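Long-range contact in twin-arginine translocation pathway signal protein (Burkholderia phytofirmans, PDB 2RJO), which probably serves as a periplasmic sugar-binding protein, holding a beta-D-galactopyranose molecule in its pocket: residues 65-78 with 89-101. Numbering follows the deposited sequence.
Sequences LVLNVDPNDSADAR and AYVTTIWNKPKDL. With GAL (beta-D-galactopyranose), chain B.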
loop_
_atom_site.group_PDB
_atom_site.type_symbol
_atom_site.label_atom_id
_atom_site.label_comp_id
_atom_site.label_asym_id
_atom_site.label_seq_id
_atom_site.Cartn_x
_atom_site.Cartn_y
_atom_site.Cartn_z
ATOM N N LEU A 65 20.824 9.993 -8.144
ATOM C CA LEU A 65 19.738 9.024 -8.085
ATOM C C LEU A 65 18.412 9.592 -7.570
ATOM O O LEU A 65 18.388 10.506 -6.747
ATOM C CB LEU A 65 20.187 7.853 -7.197
ATOM C CG LEU A 65 19.180 6.827 -6.664
ATOM C CD1 LEU A 65 18.748 5.878 -7.760
ATOM C CD2 LEU A 65 19.826 6.040 -5.528
ATOM N N VAL A 66 17.317 9.038 -8.077
ATOM C CA VAL A 66 15.975 9.423 -7.664
ATOM C C VAL A 66 15.299 8.142 -7.184
ATOM O O VAL A 66 15.024 7.239 -7.972
ATOM C CB VAL A 66 15.154 10.017 -8.825
ATOM C CG1 VAL A 66 13.724 10.276 -8.370
ATOM C CG2 VAL A 66 15.788 11.315 -9.297
ATOM N N LEU A 67 15.037 8.079 -5.886
ATOM C CA LEU A 67 14.435 6.907 -5.273
ATOM C C LEU A 67 12.980 7.051 -4.825
ATOM O O LEU A 67 12.610 8.041 -4.196
ATOM C CB LEU A 67 15.285 6.499 -4.073
ATOM C CG LEU A 67 14.795 5.304 -3.264
ATOM C CD1 LEU A 67 14.911 4.060 -4.119
ATOM C CD2 LEU A 67 15.617 5.168 -2.006
ATOM N N ASN A 68 12.162 6.055 -5.162
ATOM C CA ASN A 68 10.758 6.017 -4.752
ATOM C C ASN A 68 10.665 4.749 -3.920
ATOM O O ASN A 68 10.628 3.648 -4.469
ATOM C CB ASN A 68 9.821 5.920 -5.959
ATOM C CG ASN A 68 8.358 5.919 -5.552
ATOM O OD1 ASN A 68 8.018 6.358 -4.458
ATOM N ND2 ASN A 68 7.484 5.443 -6.439
ATOM N N VAL A 69 10.626 4.902 -2.599
ATOM C CA VAL A 69 10.616 3.748 -1.706
ATOM C C VAL A 69 9.452 3.580 -0.732
ATOM O O VAL A 69 8.939 4.544 -0.161
ATOM C CB VAL A 69 11.932 3.717 -0.878
ATOM C CG1 VAL A 69 12.068 5.014 -0.079
ATOM C CG2 VAL A 69 11.953 2.513 0.060
ATOM N N ASP A 70 9.065 2.322 -0.553
ATOM C CA ASP A 70 8.007 1.902 0.363
ATOM C C ASP A 70 8.823 1.222 1.478
ATOM O O ASP A 70 9.149 0.043 1.376
ATOM C CB ASP A 70 7.103 0.871 -0.334
ATOM C CG ASP A 70 5.960 0.370 0.551
ATOM O OD1 ASP A 70 6.098 0.355 1.794
ATOM O OD2 ASP A 70 4.916 -0.031 -0.006
ATOM N N PRO A 71 9.188 1.970 2.539
ATOM C CA PRO A 71 9.970 1.417 3.651
ATOM C C PRO A 71 9.379 0.153 4.265
ATOM O O PRO A 71 8.197 0.115 4.601
ATOM C CB PRO A 71 10.015 2.576 4.648
ATOM C CG PRO A 71 10.034 3.764 3.757
ATOM C CD PRO A 71 8.956 3.410 2.749
ATOM N N ASN A 72 10.220 -0.870 4.400
ATOM C CA ASN A 72 9.830 -2.158 4.981
ATOM C C ASN A 72 9.171 -1.929 6.345
ATOM O O ASN A 72 8.167 -2.556 6.674
ATOM C CB ASN A 72 11.069 -3.047 5.128
ATOM C CG ASN A 72 10.750 -4.406 5.700
ATOM O OD1 ASN A 72 9.899 -5.129 5.175
ATOM N ND2 ASN A 72 11.445 -4.773 6.783
ATOM N N ASP A 73 9.742 -1.017 7.124
ATOM C CA ASP A 73 9.212 -0.668 8.440
ATOM C C ASP A 73 9.329 0.848 8.553
ATOM O O ASP A 73 10.115 1.471 7.841
ATOM C CB ASP A 73 10.020 -1.348 9.563
ATOM C CG ASP A 73 9.203 -2.397 10.332
ATOM O OD1 ASP A 73 7.950 -2.288 10.338
ATOM O OD2 ASP A 73 9.810 -3.322 10.946
ATOM N N SER A 74 8.549 1.442 9.441
ATOM C CA SER A 74 8.580 2.889 9.609
ATOM C C SER A 74 9.928 3.435 10.083
ATOM O O SER A 74 10.256 4.589 9.820
ATOM C CB SER A 74 7.473 3.317 10.571
ATOM O OG SER A 74 6.236 2.779 10.133
ATOM N N ALA A 75 10.709 2.610 10.770
ATOM C CA ALA A 75 12.017 3.033 11.265
ATOM C C ALA A 75 13.001 3.222 10.117
ATOM O O ALA A 75 13.782 4.178 10.119
ATOM C CB ALA A 75 12.567 2.003 12.241
ATOM N N ASP A 76 12.960 2.310 9.142
ATOM C CA ASP A 76 13.853 2.349 7.985
ATOM C C ASP A 76 13.805 3.662 7.223
ATOM O O ASP A 76 14.805 4.094 6.665
ATOM C CB ASP A 76 13.504 1.220 7.016
ATOM C CG ASP A 76 13.636 -0.148 7.642
ATOM O OD1 ASP A 76 14.707 -0.422 8.219
ATOM O OD2 ASP A 76 12.678 -0.949 7.547
ATOM N N ALA A 77 12.632 4.281 7.188
ATOM C CA ALA A 77 12.441 5.541 6.474
ATOM C C ALA A 77 13.443 6.634 6.825
ATOM O O ALA A 77 13.984 7.285 5.931
ATOM C CB ALA A 77 11.042 6.059 6.711
ATOM N N ARG A 78 13.689 6.847 8.114
ATOM C CA ARG A 78 14.610 7.898 8.514
ATOM C C ARG A 78 16.024 7.643 8.024
ATOM O O ARG A 78 16.654 8.530 7.452
ATOM C CB ARG A 78 14.638 8.072 10.033
ATOM C CG ARG A 78 15.394 9.336 10.476
ATOM C CD ARG A 78 15.716 9.299 11.963
ATOM N NE ARG A 78 14.573 8.873 12.762
ATOM C CZ ARG A 78 13.483 9.605 12.976
ATOM N NH1 ARG A 78 13.377 10.817 12.452
ATOM N NH2 ARG A 78 12.501 9.115 13.726
ATOM N N ALA A 89 20.986 12.824 -3.210
ATOM C CA ALA A 89 19.960 12.202 -4.039
ATOM C C ALA A 89 18.585 12.714 -3.596
ATOM O O ALA A 89 18.476 13.417 -2.591
ATOM C CB ALA A 89 20.031 10.693 -3.893
ATOM N N TYR A 90 17.545 12.358 -4.347
ATOM C CA TYR A 90 16.180 12.776 -4.036
ATOM C C TYR A 90 15.327 11.544 -3.762
ATOM O O TYR A 90 15.396 10.559 -4.503
ATOM C CB TYR A 90 15.608 13.568 -5.207
ATOM C CG TYR A 90 16.263 14.920 -5.374
ATOM C CD1 TYR A 90 15.664 16.064 -4.863
ATOM C CD2 TYR A 90 17.528 15.043 -5.956
ATOM C CE1 TYR A 90 16.298 17.296 -4.911
ATOM C CE2 TYR A 90 18.178 16.280 -6.008
ATOM C CZ TYR A 90 17.551 17.403 -5.476
ATOM O OH TYR A 90 18.175 18.630 -5.485
ATOM N N VAL A 91 14.512 11.597 -2.713
ATOM C CA VAL A 91 13.702 10.439 -2.358
ATOM C C VAL A 91 12.258 10.744 -1.995
ATOM O O VAL A 91 11.954 11.778 -1.402
ATOM C CB VAL A 91 14.342 9.696 -1.167
ATOM C CG1 VAL A 91 14.360 10.612 0.057
ATOM C CG2 VAL A 91 13.578 8.412 -0.868
ATOM N N THR A 92 11.380 9.816 -2.352
ATOM C CA THR A 92 9.959 9.920 -2.061
ATOM C C THR A 92 9.594 8.683 -1.247
ATOM O O THR A 92 10.024 7.578 -1.566
ATOM C CB THR A 92 9.118 9.957 -3.364
ATOM O OG1 THR A 92 9.204 11.264 -3.943
ATOM C CG2 THR A 92 7.651 9.630 -3.085
ATOM N N THR A 93 8.813 8.882 -0.192
ATOM C CA THR A 93 8.397 7.780 0.672
ATOM C C THR A 93 6.939 7.402 0.446
ATOM O O THR A 93 6.112 8.248 0.129
ATOM C CB THR A 93 8.597 8.144 2.164
ATOM O OG1 THR A 93 9.991 8.084 2.479
ATOM C CG2 THR A 93 7.860 7.171 3.057
ATOM N N ILE A 94 6.639 6.119 0.614
ATOM C CA ILE A 94 5.285 5.616 0.440
ATOM C C ILE A 94 4.868 4.784 1.649
ATOM O O ILE A 94 5.586 3.875 2.046
ATOM C CB ILE A 94 5.171 4.694 -0.798
ATOM C CG1 ILE A 94 5.808 5.353 -2.022
ATOM C CG2 ILE A 94 3.707 4.396 -1.082
ATOM C CD1 ILE A 94 5.060 6.567 -2.517
ATOM N N TRP A 95 3.716 5.103 2.232
ATOM C CA TRP A 95 3.179 4.340 3.359
ATOM C C TRP A 95 3.842 4.431 4.736
ATOM O O TRP A 95 3.246 4.949 5.674
ATOM C CB TRP A 95 3.095 2.847 2.994
ATOM C CG TRP A 95 2.041 2.466 1.962
ATOM C CD1 TRP A 95 2.243 1.757 0.815
ATOM C CD2 TRP A 95 0.637 2.773 1.997
ATOM N NE1 TRP A 95 1.058 1.607 0.129
ATOM C CE2 TRP A 95 0.058 2.217 0.831
ATOM C CE3 TRP A 95 -0.183 3.460 2.894
ATOM C CZ2 TRP A 95 -1.306 2.334 0.547
ATOM C CZ3 TRP A 95 -1.549 3.576 2.604
ATOM C CH2 TRP A 95 -2.087 3.017 1.444
ATOM N N ASN A 96 5.062 3.912 4.860
ATOM C CA ASN A 96 5.740 3.860 6.158
ATOM C C ASN A 96 6.806 4.907 6.487
ATOM O O ASN A 96 7.726 5.149 5.712
ATOM C CB ASN A 96 6.366 2.468 6.354
ATOM C CG ASN A 96 5.374 1.333 6.165
ATOM O OD1 ASN A 96 4.362 1.252 6.853
ATOM N ND2 ASN A 96 5.670 0.446 5.223
ATOM N N LYS A 97 6.672 5.503 7.667
ATOM C CA LYS A 97 7.618 6.492 8.160
ATOM C C LYS A 97 7.229 6.885 9.579
ATOM O O LYS A 97 6.070 6.738 9.978
ATOM C CB LYS A 97 7.616 7.752 7.286
ATOM C CG LYS A 97 6.474 8.716 7.588
ATOM C CD LYS A 97 6.681 10.056 6.893
ATOM C CE LYS A 97 5.618 11.071 7.301
ATOM N NZ LYS A 97 5.691 11.484 8.735
ATOM N N PRO A 98 8.200 7.388 10.362
ATOM C CA PRO A 98 7.907 7.800 11.737
ATOM C C PRO A 98 7.033 9.048 11.682
ATOM O O PRO A 98 7.082 9.797 10.711
ATOM C CB PRO A 98 9.289 8.107 12.314
ATOM C CG PRO A 98 10.228 7.277 11.462
ATOM C CD PRO A 98 9.647 7.455 10.090
ATOM N N LYS A 99 6.240 9.283 12.716
ATOM C CA LYS A 99 5.393 10.460 12.722
ATOM C C LYS A 99 6.227 11.740 12.625
ATOM O O LYS A 99 5.867 12.666 11.894
ATOM C CB LYS A 99 4.551 10.487 13.998
ATOM C CG LYS A 99 3.556 11.641 14.070
ATOM C CD LYS A 99 3.027 11.807 15.492
ATOM C CE LYS A 99 2.060 12.979 15.593
ATOM N NZ LYS A 99 2.685 14.244 15.086
ATOM N N ASP A 100 7.350 11.785 13.343
ATOM C CA ASP A 100 8.213 12.974 13.359
ATOM C C ASP A 100 9.003 13.256 12.091
ATOM O O ASP A 100 9.468 14.376 11.893
ATOM C CB ASP A 100 9.211 12.914 14.517
ATOM C CG ASP A 100 8.544 12.719 15.856
ATOM O OD1 ASP A 100 7.328 13.009 15.982
ATOM O OD2 ASP A 100 9.248 12.276 16.793
ATOM N N LEU A 101 9.175 12.250 11.243
ATOM C CA LEU A 101 9.928 12.441 10.011
ATOM C C LEU A 101 9.102 13.184 8.961
ATOM O O LEU A 101 8.146 12.625 8.413
ATOM C CB LEU A 101 10.363 11.094 9.446
ATOM C CG LEU A 101 11.346 11.171 8.285
ATOM C CD1 LEU A 101 12.652 11.764 8.790
ATOM C CD2 LEU A 101 11.583 9.770 7.712
HETATM C C1 GAL B . 1.912 -4.076 1.241
HETATM C C2 GAL B . 0.378 -3.881 1.264
HETATM C C3 GAL B . 0.068 -2.381 1.056
HETATM C C4 GAL B . 0.736 -1.579 2.186
HETATM C C5 GAL B . 2.262 -1.865 2.103
HETATM C C6 GAL B . 2.956 -1.097 3.209
HETATM O O1 GAL B . 2.208 -5.469 1.452
HETATM O O2 GAL B . -0.216 -4.635 0.209
HETATM O O3 GAL B . -1.341 -2.162 1.100
HETATM O O4 GAL B . 0.231 -2.039 3.440
HETATM O O5 GAL B . 2.532 -3.293 2.300
HETATM O O6 GAL B . 4.342 -1.364 3.113
#
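Strands 65-69 and 90-94 run parallel, their axes 6° apart, and backbone hydrogen bonds pass from Tyr90 N to Leu65 O, Leu67 N to Tyr90 O, Thr92 N to Leu67 O, Val69 N to Thr92 O and Ile94 N to Val69 O. Leu67, Val69, Val91 and Thr93 share one face of the sheet. Val91 CG2 is the meeting point there, 3.8 Å from Val69 CG1 and 4.0 Å from Leu67 CD2. The first torsion of Val69 puts CG1 between the backbone N and the carbonyl carbon, from where it reaches Val91 CG2. On the other face, Asn68 OD1 rests 3.4 Å from Ile94 CG1 and has no polar partner in the model, although it is buried. The ND2 of the same amide is bonded to the carbonyls of Leu256 and Gly257.

The two strands and helix 74-87 form a right-handed beta-alpha-beta crossover within the periplasmic binding protein fold, and the sugar binds at the C-terminal ends of the strands. Asp70 OD1 accepts a hydrogen bond from galactose O6 at 2.8 Å. Its OD2 bonds to Tyr20 and also lies near the edge of the Trp95 ring. Carboxylate and indole are turned 46° apart. Galactose C4 lies over one face of that ring, offset toward the rim, and Trp95 NE1 bonds to Tyr19. Asn96 ND2 donates to Pro71 O at 2.6 Å and weakly to galactose O6, so one amide reaches both the turn after strand 65-69 and the sugar.

Beyond the pocket, Ala77 CB packs on Lys97 CA and Pro98 CD. Leu101 CD2 lies 3.6 Å from Arg78 N, in helix 74-87. The Arg78 chain bends at chi3 (-45°), and NH2 reaches Pro98 CB obliquely at 3.7 Å.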